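Local coordinates for concanavalin B (Canavalia ensiformis, PDB 6CAF), which may act as a carbohydrate-binding seed protein with the chitinase-like fold of glycosyl hydrolase family 18, at residues T30-Y35 with N51-V56; G42-T47 with S92-C97; F64-R69 with S116-D121; K124-Y129 with D165-E170; K238-R243 with Q281-G286. One frame throughout, in Å; residues are numbered along the deposited sequence. Where two conformers were deposited one is given.

The five contacts are spread round one parallel beta-alpha barrel. Contact 1 pairs strands 31-36 and 55-64, and contact 2 sets the helix that connects them, 44-49, against helix 91-99; the two touch, V56 CG1 lying 3.8 Å from L44 CD1. Contact 5 adjoins contact 1 on the other edge of strand 31-36, where T30 OG1 and Y284 OH are hydrogen-bonded at 2.7 Å. Across the barrel, contacts 3 and 4 share helix 120-135, with centres about 10 Å apart and F64 CD1 3.6 Å from L126 CD2. The centres of contacts 1 and 3 are about 31 Å apart.

Contact 1. Residues T30-Y35 with N51-V56; sequences TEIAVY and NNYKIV
V34 lays its CG1 methyl over the middle of the Y53 ring, V34 CG1 standing 3.5 Å from the ring centroid and 10° off the normal, a CH-pi contact. The methyl reaches the ring because CG1 lies between the backbone N and the carbonyl carbon of V34 (chi1 68°). I32 CG2 comes to the same ring near its plane, at the edge, 4.0 Å from Y53 CD1. V34 CG1 also packs on V56 CG2, while on the other face of the sheet A33 CB meets I55 CB at 3.7 Å. Outside this apolar layer run the backbone bonds: V34 N donates to I55 O at 3.0 Å, and I32 O accepts K54 N at 2.8 Å together with a weak bond from I55 N. A water joins I32 N to N52 O. The polar end of Y53 leaves the contact and binds D295 and R292. At the polar edge, K54 NZ forms a salt bridge with E31 OE2 at 3.2 Å, the ammonium standing above the carboxylate plane (60° out of it). Parallel bridges A33-I55 and V34-V56, with T47 of helix 44-49 against V34 and V56, make this a beta-alpha-beta unit of the GH18 TIM barrel.

Contact 2. Residues G42-T47 with S92-C97; sequences GLLRDT and SQIKEC
Q93 and R45 share the direct hydrogen bond of the contact: R45 N donates to Q93 OE1 at 3.0 Å, in the plane of the amide carbonyl and on a lone pair. Q93 extends beyond CG (chi2 175°), carrying the amide to the start of helix 44-49, where L43 is the N-cap residue. OE1 also accepts from a water at 2.9 Å, and the same water accepts from L44 N at 2.8 Å. Apolar contact is made by L44, whose CG lies 3.9 Å from C97 SG and whose CD2 lies 3.8 Å from I94 CG1. Just beside this, C97 is joined to C48 by a disulfide, a covalent link between the same two helices. The charged groups meet less directly. In one of its two conformers E96 brings OE2 to within 3.5 Å of R45 CG, touching the aliphatic part of the arginine; the guanidinium instead grips D46 side-on, NE and NH2 both donating to the single oxygen OD1, the latter at 2.7 Å. Q93 OE1 thus serves two successive N-H groups of the first helical turn, one directly and one through water, and the positive end of the helix dipole would probably polarise its amide further.

Contact 3. Residues F64-R69 with S116-D121; sequences FGCEIR and SACSAD
The disulfide C66-C118 ties the loop that follows strand 55-64 to the turn leading into helix 120-135. Its sulfurs are 2.0 Å apart from C66 SG to C118 SG, with a torsion of 106° about the S-S bond. The two halves approach differently: C66 SG is anti to its carbonyl carbon, whereas C118 SG is anti to its backbone N (chi1 170°). Next to it the backbones are joined by S116 N, which donates to F64 O at 3.0 Å from above the carbonyl plane, and by a CA-H...O contact of 3.3 Å between G65 CA and S116 O. F64 turns its ring edge to the same carbonyl, CD1 lying 3.2 Å from S116 O near the ring plane. Both segments belong to loops at the C-terminal ends of barrel strands, the end at which TIM-barrel enzymes carry their active sites. Each is folded by local bonds. In a type I turn I68 N returns to G65 O at 2.9 Å; in an ST turn C118 N binds S116 OG at 3.0 Å, and C118 itself has positive phi. S119 is the N-cap of helix 120-135, its OG accepting from Y122 N, while the Y122 hydroxyl is hydrogen-bonded to G65 N and I68 O. F64 and A117 also rest on W164 of helix 164-178.

Contact 4. Residues K124-Y129 with D165-E170; sequences KDLAEY and DNLLEE
E170, L167 and K124 bury the most surface here, between helices 120-135 and 164-178, whose local axes approach to 8.5 Å at a crossing angle of -45°. E170 lies against the other helix with its aliphatic part, CB 3.6 Å from A127 CB and CG 3.8 Å from K124 CA. A bend at chi2 (-61°) turns CD back toward K124; OE1 lies 3.7 Å from K124 CD, the two side chains crossing at about a right angle. L167 uses both methyls: CD2 meets L126 CD2 at 3.9 Å, while CD1 sits beside A127 N. K124 NZ forms its salt bridge within its own helix, to E128 OE2 at 2.7 Å, and stands 4.5 Å from E170 OE1. A water closes that gap, accepting from K124 NZ and donating to both E170 OE1 and E170 O. An alanine in place of K124 would probably leave E128 without its ion-pair mate and E170 OE1 without the ammonium behind its bridging water. The join between these neighbouring barrel helices is therefore apolar inside, through leucine and alanine, and water-mediated at its outer margin, where the lysine is likely to temper the charge of two nearby glutamates.

Contact 5. Residues K238-R243 with Q281-G286; sequences KSVYPR and QTRYAG
R283 sends its guanidinium to the backbone of V240 and R243, NH2 donating to V240 O at 2.9 Å. The bond is bent (135° at the hydrogen), its donor above the carbonyl plane. V240 also touches with its side chain: CB is at the guanidinium edge, in plane, and CG1 is 3.6 Å from R283 NH2. Over one face of the group comes R243 CA, 3.6 Å above the plane and offset toward the rim; P242 O lies over that face too, but its angle to NH2 is too poor for a bond. The R243 side chain, described throughout in one of two conformers, brings CD to 3.4 Å from R283 NH1, and the two guanidinium planes are only 22° apart. The carbonyls around them probably ease the nearness of the like charges: R243 NH1 reaches V240 O at 2.8 Å from the carbonyl face opposite R283, and R243 NH2 donates to K238 O. Both segments lie where helices give way to barrel strands, 227-239 leading to 247-252 and 280-283 to 284-290, on the N-terminal side of the barrel. The R283 chain is bent at chi2 and chi3, which set CD and NE. Its NE binds D244 O, NH1 binds T237 O and NH2 also binds N246 OD1. A leucine here would probably leave D244 O, T237 O and N246 OD1 without these donors, cost V240 O one of its two and free the 240-246 loop to shift. N246 ND2 in turn holds the carbonyl of P242, which a cis peptide joins to Y241, and Y241 lays its ring over the R243 guanidinium.

Contact 1. Residues T30-Y35 with N51-V56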
# COMPACT_ATOMS: atom_id res chain seq x y z
N THR A 30 -1.74 16.02 -4.23
CA THR A 30 -1.04 14.76 -4.09
C THR A 30 -0.94 14.34 -2.61
O THR A 30 -0.43 15.09 -1.78
CB THR A 30 0.40 14.92 -4.66
OG1 THR A 30 0.35 15.06 -6.08
CG2 THR A 30 1.31 13.74 -4.33
N GLU A 31 -1.34 13.11 -2.33
CA GLU A 31 -1.07 12.46 -1.06
C GLU A 31 0.02 11.43 -1.28
O GLU A 31 0.01 10.78 -2.32
CB GLU A 31 -2.35 11.81 -0.51
CG GLU A 31 -3.44 12.82 -0.16
CD GLU A 31 -4.76 12.19 0.31
OE1 GLU A 31 -5.00 10.99 0.07
OE2 GLU A 31 -5.55 12.92 0.91
N ILE A 32 0.89 11.23 -0.30
CA ILE A 32 1.98 10.29 -0.44
C ILE A 32 1.84 9.17 0.60
O ILE A 32 1.70 9.43 1.80
CB ILE A 32 3.34 10.98 -0.29
CG1 ILE A 32 3.44 12.16 -1.25
CG2 ILE A 32 4.47 9.97 -0.50
CD1 ILE A 32 4.76 12.92 -1.16
N ALA A 33 1.93 7.94 0.12
CA ALA A 33 1.97 6.77 0.98
C ALA A 33 3.39 6.19 0.93
O ALA A 33 4.12 6.39 -0.06
CB ALA A 33 0.99 5.72 0.46
N VAL A 34 3.75 5.45 1.97
CA VAL A 34 5.06 4.83 2.00
C VAL A 34 4.99 3.49 2.71
O VAL A 34 4.21 3.31 3.64
CB VAL A 34 6.08 5.76 2.69
CG1 VAL A 34 5.80 5.92 4.17
CG2 VAL A 34 7.52 5.33 2.45
N TYR A 35 5.82 2.56 2.24
CA TYR A 35 6.00 1.27 2.88
C TYR A 35 7.08 1.34 3.95
O TYR A 35 8.18 1.83 3.73
CB TYR A 35 6.37 0.21 1.86
CG TYR A 35 5.28 -0.15 0.88
CD1 TYR A 35 5.04 0.61 -0.25
CD2 TYR A 35 4.47 -1.24 1.10
CE1 TYR A 35 4.06 0.29 -1.16
CE2 TYR A 35 3.50 -1.58 0.19
CZ TYR A 35 3.28 -0.84 -0.93
OH TYR A 35 2.29 -1.24 -1.81
N ASN A 51 6.01 14.34 8.41
CA ASN A 51 4.89 15.01 7.76
C ASN A 51 4.86 14.83 6.26
O ASN A 51 4.10 15.50 5.58
CB ASN A 51 4.82 16.51 8.10
CG ASN A 51 3.90 16.78 9.26
OD1 ASN A 51 2.81 17.34 9.09
ND2 ASN A 51 4.31 16.36 10.43
N ASN A 52 5.71 13.93 5.73
CA ASN A 52 5.72 13.72 4.29
C ASN A 52 4.61 12.81 3.79
O ASN A 52 4.33 12.83 2.60
CB ASN A 52 7.05 13.10 3.85
CG ASN A 52 8.20 14.09 3.87
OD1 ASN A 52 8.15 15.12 4.50
ND2 ASN A 52 9.24 13.75 3.15
N TYR A 53 4.03 12.04 4.70
CA TYR A 53 3.19 10.92 4.34
C TYR A 53 1.79 11.05 4.93
O TYR A 53 1.61 11.36 6.11
CB TYR A 53 3.81 9.63 4.84
CG TYR A 53 5.27 9.47 4.51
CD1 TYR A 53 5.72 9.34 3.20
CD2 TYR A 53 6.22 9.48 5.52
CE1 TYR A 53 7.05 9.18 2.90
CE2 TYR A 53 7.56 9.31 5.23
CZ TYR A 53 7.97 9.15 3.92
OH TYR A 53 9.30 8.91 3.64
N LYS A 54 0.80 10.78 4.09
CA LYS A 54 -0.56 10.62 4.55
C LYS A 54 -0.93 9.20 4.96
O LYS A 54 -1.85 9.02 5.74
CB LYS A 54 -1.54 11.10 3.48
CG LYS A 54 -3.00 11.19 3.89
CD LYS A 54 -3.53 12.59 4.06
CE LYS A 54 -5.02 12.52 4.37
NZ LYS A 54 -5.68 11.37 3.67
N ILE A 55 -0.21 8.24 4.41
CA ILE A 55 -0.47 6.82 4.63
C ILE A 55 0.88 6.13 4.84
O ILE A 55 1.81 6.34 4.07
CB ILE A 55 -1.18 6.20 3.41
CG1 ILE A 55 -2.57 6.81 3.22
CG2 ILE A 55 -1.21 4.69 3.54
CD1 ILE A 55 -3.20 6.47 1.89
N VAL A 56 0.93 5.27 5.86
CA VAL A 56 2.06 4.38 6.05
C VAL A 56 1.52 2.95 6.05
O VAL A 56 0.60 2.62 6.80
CB VAL A 56 2.80 4.67 7.37
CG1 VAL A 56 3.92 3.68 7.60
CG2 VAL A 56 3.34 6.08 7.35
O HOH W 1 1.53 13.23 1.74

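Contact 2. Residues G42-T47 with S92-C97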
# COMPACT_ATOMS: atom_id res chain seq x y z
N GLY A 42 14.27 2.63 9.52
CA GLY A 42 14.25 3.44 10.72
C GLY A 42 12.92 3.32 11.48
O GLY A 42 12.14 2.38 11.29
N LEU A 43 12.68 4.27 12.38
CA LEU A 43 11.54 4.20 13.26
C LEU A 43 10.25 4.58 12.54
O LEU A 43 10.22 5.50 11.72
CB LEU A 43 11.70 5.11 14.45
CG LEU A 43 12.88 4.78 15.34
CD1 LEU A 43 12.79 5.72 16.53
CD2 LEU A 43 12.88 3.36 15.86
N LEU A 44 9.17 3.89 12.92
CA LEU A 44 7.83 4.29 12.48
C LEU A 44 7.54 5.72 12.95
O LEU A 44 7.03 6.55 12.19
CB LEU A 44 6.77 3.30 13.02
CG LEU A 44 5.35 3.71 12.66
CD1 LEU A 44 5.13 3.73 11.17
CD2 LEU A 44 4.35 2.75 13.30
N ARG A 45 7.86 6.02 14.20
CA ARG A 45 7.65 7.38 14.69
C ARG A 45 8.30 8.40 13.77
O ARG A 45 7.69 9.43 13.44
CB ARG A 45 8.29 7.54 16.06
CG ARG A 45 8.22 8.96 16.56
CD ARG A 45 9.25 9.25 17.65
NE ARG A 45 10.60 9.29 17.12
CZ ARG A 45 11.69 9.33 17.86
NH1 ARG A 45 11.59 9.32 19.15
NH2 ARG A 45 12.87 9.39 17.30
N ASP A 46 9.57 8.18 13.42
CA ASP A 46 10.31 9.17 12.63
C ASP A 46 9.67 9.31 11.28
O ASP A 46 9.61 10.39 10.73
CB ASP A 46 11.79 8.78 12.45
CG ASP A 46 12.57 8.84 13.69
OD1 ASP A 46 12.15 9.49 14.68
OD2 ASP A 46 13.64 8.19 13.72
N THR A 47 9.21 8.19 10.73
CA THR A 47 8.54 8.18 9.44
C THR A 47 7.33 9.11 9.49
O THR A 47 7.17 9.99 8.65
CB THR A 47 8.17 6.74 9.09
OG1 THR A 47 9.39 6.01 8.91
CG2 THR A 47 7.39 6.64 7.82
N SER A 92 2.15 2.34 20.69
CA SER A 92 2.16 3.77 21.02
C SER A 92 2.55 4.62 19.79
O SER A 92 2.01 5.70 19.59
CB SER A 92 3.11 4.06 22.19
OG SER A 92 4.43 3.73 21.83
N GLN A 93 3.47 4.12 18.96
CA GLN A 93 3.90 4.84 17.78
C GLN A 93 2.78 4.90 16.74
O GLN A 93 2.57 5.94 16.09
CB GLN A 93 5.16 4.23 17.16
CG GLN A 93 6.39 4.41 18.03
CD GLN A 93 7.61 3.72 17.49
OE1 GLN A 93 8.07 4.01 16.38
NE2 GLN A 93 8.19 2.84 18.31
N ILE A 94 2.05 3.80 16.59
CA ILE A 94 0.92 3.80 15.69
C ILE A 94 -0.10 4.85 16.12
O ILE A 94 -0.61 5.64 15.32
CB ILE A 94 0.29 2.40 15.67
CG1 ILE A 94 1.23 1.44 14.94
CG2 ILE A 94 -1.09 2.42 15.01
CD1 ILE A 94 0.91 -0.02 15.15
N LYS A 95 -0.43 4.86 17.40
CA LYS A 95 -1.43 5.77 17.90
C LYS A 95 -0.98 7.23 17.76
O LYS A 95 -1.80 8.08 17.40
CB LYS A 95 -1.82 5.43 19.33
CG LYS A 95 -2.65 4.14 19.34
CD LYS A 95 -3.01 3.63 20.71
CE LYS A 95 -4.03 2.51 20.59
NZ LYS A 95 -4.34 1.94 21.91
N GLU A 96 0.31 7.51 17.95
CA GLU A 96 0.78 8.90 17.73
C GLU A 96 0.74 9.27 16.26
O GLU A 96 0.37 10.40 15.91
CB GLU A 96 2.17 9.24 18.33
CG GLU A 96 3.35 8.29 18.11
CD GLU A 96 4.54 8.62 19.03
OE1 GLU A 96 4.33 9.41 19.97
OE2 GLU A 96 5.68 8.09 18.85
N CYS A 97 1.09 8.32 15.39
CA CYS A 97 0.92 8.56 13.95
C CYS A 97 -0.51 8.97 13.65
O CYS A 97 -0.76 9.93 12.91
CB CYS A 97 1.24 7.28 13.16
SG CYS A 97 2.99 6.80 13.10
O HOH W 2 9.55 1.96 14.96

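Contact 3. Residues F64-R69 with S116-D121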
# COMPACT_ATOMS: atom_id res chain seq x y z
N PHE A 64 0.47 -16.61 6.01
CA PHE A 64 -0.88 -16.98 6.37
C PHE A 64 -1.41 -17.93 5.32
O PHE A 64 -0.88 -17.97 4.21
CB PHE A 64 -1.79 -15.76 6.62
CG PHE A 64 -1.93 -14.82 5.47
CD1 PHE A 64 -2.84 -15.05 4.47
CD2 PHE A 64 -1.19 -13.65 5.42
CE1 PHE A 64 -3.01 -14.18 3.42
CE2 PHE A 64 -1.35 -12.77 4.37
CZ PHE A 64 -2.26 -13.03 3.38
N GLY A 65 -2.47 -18.66 5.64
CA GLY A 65 -3.00 -19.70 4.78
C GLY A 65 -3.73 -20.70 5.62
O GLY A 65 -3.92 -20.51 6.80
N CYS A 66 -4.17 -21.77 4.97
CA CYS A 66 -5.22 -22.62 5.51
C CYS A 66 -5.04 -23.06 6.95
O CYS A 66 -5.99 -23.10 7.76
CB CYS A 66 -5.40 -23.91 4.65
SG CYS A 66 -5.81 -23.63 2.92
N GLU A 67 -3.84 -23.45 7.31
CA GLU A 67 -3.70 -24.02 8.66
C GLU A 67 -3.05 -23.04 9.63
O GLU A 67 -2.61 -23.43 10.71
CB GLU A 67 -2.92 -25.33 8.62
CG GLU A 67 -3.66 -26.46 7.91
CD GLU A 67 -5.02 -26.74 8.51
OE1 GLU A 67 -5.14 -27.75 9.25
OE2 GLU A 67 -5.97 -25.97 8.25
N ILE A 68 -3.00 -21.78 9.25
CA ILE A 68 -2.43 -20.76 10.11
C ILE A 68 -3.58 -20.00 10.79
O ILE A 68 -4.17 -19.07 10.24
CB ILE A 68 -1.50 -19.86 9.32
CG1 ILE A 68 -0.39 -20.74 8.68
CG2 ILE A 68 -0.91 -18.82 10.26
CD1 ILE A 68 0.66 -20.00 7.91
N ARG A 69 -3.91 -20.46 11.99
CA ARG A 69 -5.10 -20.00 12.68
C ARG A 69 -4.93 -18.56 13.19
O ARG A 69 -5.88 -17.77 13.22
CB ARG A 69 -5.42 -20.99 13.82
CG ARG A 69 -6.61 -20.66 14.70
CD ARG A 69 -7.84 -21.28 14.11
NE ARG A 69 -9.03 -21.08 14.92
CZ ARG A 69 -10.22 -20.85 14.41
NH1 ARG A 69 -10.37 -20.79 13.08
NH2 ARG A 69 -11.25 -20.67 15.19
N SER A 116 -1.48 -17.13 1.36
CA SER A 116 -2.62 -17.58 0.61
C SER A 116 -3.90 -17.26 1.35
O SER A 116 -3.95 -17.43 2.56
CB SER A 116 -2.57 -19.09 0.38
OG SER A 116 -3.69 -19.54 -0.37
N ALA A 117 -4.91 -16.83 0.61
CA ALA A 117 -6.22 -16.67 1.18
C ALA A 117 -6.97 -18.00 1.34
O ALA A 117 -8.01 -18.05 2.00
CB ALA A 117 -7.03 -15.69 0.36
N CYS A 118 -6.41 -19.06 0.73
CA CYS A 118 -6.76 -20.47 0.98
C CYS A 118 -8.09 -20.94 0.42
O CYS A 118 -8.14 -21.88 -0.37
CB CYS A 118 -6.73 -20.77 2.53
SG CYS A 118 -7.42 -22.38 3.03
N SER A 119 -9.17 -20.38 0.94
CA SER A 119 -10.51 -20.88 0.64
C SER A 119 -11.53 -19.82 1.02
O SER A 119 -11.23 -18.85 1.75
CB SER A 119 -10.81 -22.15 1.43
OG SER A 119 -10.90 -21.85 2.82
N ALA A 120 -12.77 -20.04 0.63
CA ALA A 120 -13.81 -19.12 1.00
C ALA A 120 -13.96 -19.07 2.54
O ALA A 120 -14.21 -18.02 3.13
CB ALA A 120 -15.13 -19.50 0.34
N ASP A 121 -13.80 -20.22 3.18
CA ASP A 121 -13.96 -20.28 4.63
C ASP A 121 -12.81 -19.59 5.34
O ASP A 121 -13.03 -18.83 6.30
CB ASP A 121 -14.11 -21.71 5.11
CG ASP A 121 -15.38 -22.37 4.63
OD1 ASP A 121 -16.30 -21.69 4.12
OD2 ASP A 121 -15.47 -23.60 4.79

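Contact 4. Residues K124-Y129 with D165-E170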
# COMPACT_ATOMS: atom_id res chain seq x y z
N LYS A 124 -13.01 -15.84 5.39
CA LYS A 124 -13.79 -15.29 6.49
C LYS A 124 -13.02 -15.33 7.81
O LYS A 124 -12.96 -14.33 8.54
CB LYS A 124 -15.13 -16.02 6.61
CG LYS A 124 -15.98 -15.61 7.79
CD LYS A 124 -16.28 -14.12 7.79
CE LYS A 124 -17.28 -13.78 8.87
NZ LYS A 124 -17.45 -12.32 9.02
N ASP A 125 -12.37 -16.44 8.11
CA ASP A 125 -11.58 -16.56 9.33
C ASP A 125 -10.51 -15.44 9.36
O ASP A 125 -10.29 -14.79 10.39
CB ASP A 125 -10.83 -17.90 9.39
CG ASP A 125 -11.67 -19.12 9.59
OD1 ASP A 125 -12.84 -19.01 9.97
OD2 ASP A 125 -11.09 -20.21 9.41
N LEU A 126 -9.81 -15.24 8.25
CA LEU A 126 -8.75 -14.25 8.19
C LEU A 126 -9.32 -12.84 8.30
O LEU A 126 -8.73 -11.98 8.97
CB LEU A 126 -7.93 -14.45 6.91
CG LEU A 126 -6.72 -13.56 6.76
CD1 LEU A 126 -5.71 -13.75 7.86
CD2 LEU A 126 -6.07 -13.74 5.39
N ALA A 127 -10.42 -12.57 7.61
CA ALA A 127 -11.02 -11.25 7.74
C ALA A 127 -11.38 -10.96 9.19
O ALA A 127 -11.16 -9.85 9.69
CB ALA A 127 -12.25 -11.17 6.84
N GLU A 128 -11.96 -11.93 9.87
CA GLU A 128 -12.30 -11.77 11.27
C GLU A 128 -11.06 -11.55 12.12
O GLU A 128 -11.05 -10.71 13.02
CB GLU A 128 -13.09 -12.98 11.78
CG GLU A 128 -14.54 -13.01 11.27
CD GLU A 128 -15.42 -11.96 11.91
OE1 GLU A 128 -15.31 -11.77 13.16
OE2 GLU A 128 -16.28 -11.36 11.24
N TYR A 129 -10.03 -12.34 11.86
CA TYR A 129 -8.76 -12.15 12.56
C TYR A 129 -8.23 -10.73 12.39
O TYR A 129 -7.83 -10.06 13.38
CB TYR A 129 -7.75 -13.19 12.08
CG TYR A 129 -6.30 -12.88 12.44
CD1 TYR A 129 -5.74 -13.21 13.62
CD2 TYR A 129 -5.51 -12.21 11.51
CE1 TYR A 129 -4.38 -12.90 13.88
CE2 TYR A 129 -4.22 -11.89 11.72
CZ TYR A 129 -3.62 -12.23 12.88
OH TYR A 129 -2.27 -11.80 12.92
N ASP A 165 -10.48 -12.14 -3.77
CA ASP A 165 -11.78 -11.55 -3.85
C ASP A 165 -12.63 -11.89 -2.65
O ASP A 165 -13.27 -11.02 -2.07
CB ASP A 165 -12.51 -11.85 -5.18
CG ASP A 165 -12.65 -13.32 -5.50
OD1 ASP A 165 -12.03 -14.20 -4.87
OD2 ASP A 165 -13.39 -13.59 -6.46
N ASN A 166 -12.61 -13.13 -2.21
CA ASN A 166 -13.37 -13.52 -1.03
C ASN A 166 -12.86 -12.80 0.23
O ASN A 166 -13.65 -12.35 1.05
CB ASN A 166 -13.34 -15.04 -0.86
CG ASN A 166 -14.14 -15.75 -1.92
OD1 ASN A 166 -15.20 -15.24 -2.32
ND2 ASN A 166 -13.65 -16.90 -2.39
N LEU A 167 -11.55 -12.68 0.37
CA LEU A 167 -11.00 -11.98 1.54
C LEU A 167 -11.50 -10.54 1.57
O LEU A 167 -11.91 -10.00 2.61
CB LEU A 167 -9.49 -12.07 1.53
CG LEU A 167 -8.80 -11.35 2.69
CD1 LEU A 167 -9.22 -11.85 4.04
CD2 LEU A 167 -7.28 -11.44 2.54
N LEU A 168 -11.39 -9.88 0.41
CA LEU A 168 -11.87 -8.53 0.30
C LEU A 168 -13.36 -8.42 0.61
O LEU A 168 -13.78 -7.53 1.37
CB LEU A 168 -11.57 -8.01 -1.10
CG LEU A 168 -12.08 -6.61 -1.39
CD1 LEU A 168 -11.52 -5.58 -0.43
CD2 LEU A 168 -11.79 -6.26 -2.85
N GLU A 169 -14.17 -9.33 0.04
CA GLU A 169 -15.59 -9.35 0.29
C GLU A 169 -15.90 -9.48 1.78
O GLU A 169 -16.78 -8.80 2.32
CB GLU A 169 -16.20 -10.53 -0.45
CG GLU A 169 -17.68 -10.74 -0.17
CD GLU A 169 -18.55 -9.62 -0.68
OE1 GLU A 169 -18.17 -9.03 -1.70
OE2 GLU A 169 -19.61 -9.36 -0.07
N GLU A 170 -15.19 -10.37 2.44
CA GLU A 170 -15.45 -10.60 3.84
C GLU A 170 -15.07 -9.39 4.70
O GLU A 170 -15.78 -9.03 5.64
CB GLU A 170 -14.78 -11.89 4.35
CG GLU A 170 -15.28 -13.15 3.67
CD GLU A 170 -16.74 -13.52 3.80
OE1 GLU A 170 -17.49 -12.89 4.55
OE2 GLU A 170 -17.12 -14.51 3.12
O HOH W 3 -17.53 -11.05 6.52

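Contact 5. Residues K238-R243 with Q281-G286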
# COMPACT_ATOMS: atom_id res chain seq x y z
N LYS A 238 -9.92 2.87 -16.72
CA LYS A 238 -11.10 2.13 -17.23
C LYS A 238 -11.41 0.88 -16.43
O LYS A 238 -12.57 0.47 -16.34
CB LYS A 238 -10.88 1.72 -18.66
CG LYS A 238 -10.56 2.86 -19.56
CD LYS A 238 -11.50 4.01 -19.37
CE LYS A 238 -11.25 5.04 -20.44
NZ LYS A 238 -12.11 6.24 -20.30
N SER A 239 -10.56 0.30 -15.92
CA SER A 239 -10.55 -1.01 -15.17
C SER A 239 -11.13 -0.72 -13.71
O SER A 239 -11.73 -1.60 -13.11
CB SER A 239 -9.12 -1.59 -15.11
OG SER A 239 -8.83 -2.55 -16.13
N VAL A 240 -10.81 0.34 -13.12
CA VAL A 240 -11.15 0.57 -11.74
C VAL A 240 -12.38 1.44 -11.62
O VAL A 240 -12.39 2.61 -12.05
CB VAL A 240 -9.98 1.23 -10.97
CG1 VAL A 240 -10.42 1.61 -9.55
CG2 VAL A 240 -8.77 0.33 -10.96
N TYR A 241 -13.42 0.85 -11.04
CA TYR A 241 -14.62 1.55 -10.66
C TYR A 241 -14.67 1.58 -9.14
O TYR A 241 -14.15 0.66 -8.50
CB TYR A 241 -15.86 0.80 -11.15
CG TYR A 241 -15.97 0.63 -12.65
CD1 TYR A 241 -15.32 -0.41 -13.31
CD2 TYR A 241 -16.84 1.41 -13.40
CE1 TYR A 241 -15.44 -0.58 -14.70
CE2 TYR A 241 -16.99 1.23 -14.78
CZ TYR A 241 -16.29 0.23 -15.41
OH TYR A 241 -16.41 0.07 -16.77
N PRO A 242 -15.33 2.57 -8.54
CA PRO A 242 -15.98 3.71 -9.21
C PRO A 242 -15.00 4.74 -9.71
O PRO A 242 -13.79 4.64 -9.43
CB PRO A 242 -16.84 4.29 -8.08
CG PRO A 242 -16.06 3.99 -6.85
CD PRO A 242 -15.43 2.66 -7.09
N ARG A 243 -15.50 5.74 -10.42
CA ARG A 243 -14.65 6.76 -11.03
C ARG A 243 -14.38 7.91 -10.04
O ARG A 243 -14.62 9.08 -10.31
CB ARG A 243 -15.27 7.27 -12.34
CG ARG A 243 -15.67 6.21 -13.36
CD ARG A 243 -14.67 5.08 -13.62
NE ARG A 243 -14.90 4.45 -14.92
CZ ARG A 243 -14.45 3.26 -15.29
NH1 ARG A 243 -13.77 2.53 -14.46
NH2 ARG A 243 -14.67 2.80 -16.51
N GLN A 281 -7.62 15.01 -13.13
CA GLN A 281 -8.38 15.83 -12.22
C GLN A 281 -9.45 15.09 -11.43
O GLN A 281 -9.91 15.61 -10.42
CB GLN A 281 -9.00 17.03 -12.97
CG GLN A 281 -7.97 17.95 -13.63
CD GLN A 281 -6.93 18.51 -12.65
OE1 GLN A 281 -7.21 18.72 -11.46
NE2 GLN A 281 -5.74 18.78 -13.17
N THR A 282 -9.87 13.92 -11.89
CA THR A 282 -10.88 13.17 -11.20
C THR A 282 -10.41 11.86 -10.60
O THR A 282 -11.04 11.37 -9.70
CB THR A 282 -12.09 12.87 -12.09
OG1 THR A 282 -11.65 12.19 -13.27
CG2 THR A 282 -12.78 14.17 -12.50
N ARG A 283 -9.29 11.29 -11.07
CA ARG A 283 -8.90 9.96 -10.64
C ARG A 283 -7.62 9.92 -9.83
O ARG A 283 -7.40 8.97 -9.10
CB ARG A 283 -8.77 9.01 -11.83
CG ARG A 283 -10.05 8.88 -12.63
CD ARG A 283 -11.24 8.37 -11.85
NE ARG A 283 -10.98 7.12 -11.18
CZ ARG A 283 -11.06 5.93 -11.79
NH1 ARG A 283 -11.38 5.84 -13.08
NH2 ARG A 283 -10.79 4.83 -11.11
N TYR A 284 -6.72 10.90 -10.02
CA TYR A 284 -5.41 10.84 -9.40
C TYR A 284 -5.47 11.27 -7.93
O TYR A 284 -5.87 12.41 -7.61
CB TYR A 284 -4.44 11.74 -10.15
CG TYR A 284 -3.14 12.00 -9.46
CD1 TYR A 284 -2.13 11.06 -9.43
CD2 TYR A 284 -2.92 13.19 -8.82
CE1 TYR A 284 -0.94 11.31 -8.77
CE2 TYR A 284 -1.74 13.45 -8.15
CZ TYR A 284 -0.75 12.52 -8.14
OH TYR A 284 0.44 12.75 -7.49
N ALA A 285 -5.03 10.37 -7.05
CA ALA A 285 -4.99 10.63 -5.63
C ALA A 285 -3.60 10.92 -5.09
O ALA A 285 -3.44 11.56 -4.04
CB ALA A 285 -5.59 9.46 -4.88
N GLY A 286 -2.57 10.42 -5.76
CA GLY A 286 -1.22 10.61 -5.23
C GLY A 286 -0.31 9.48 -5.63
O GLY A 286 -0.50 8.80 -6.66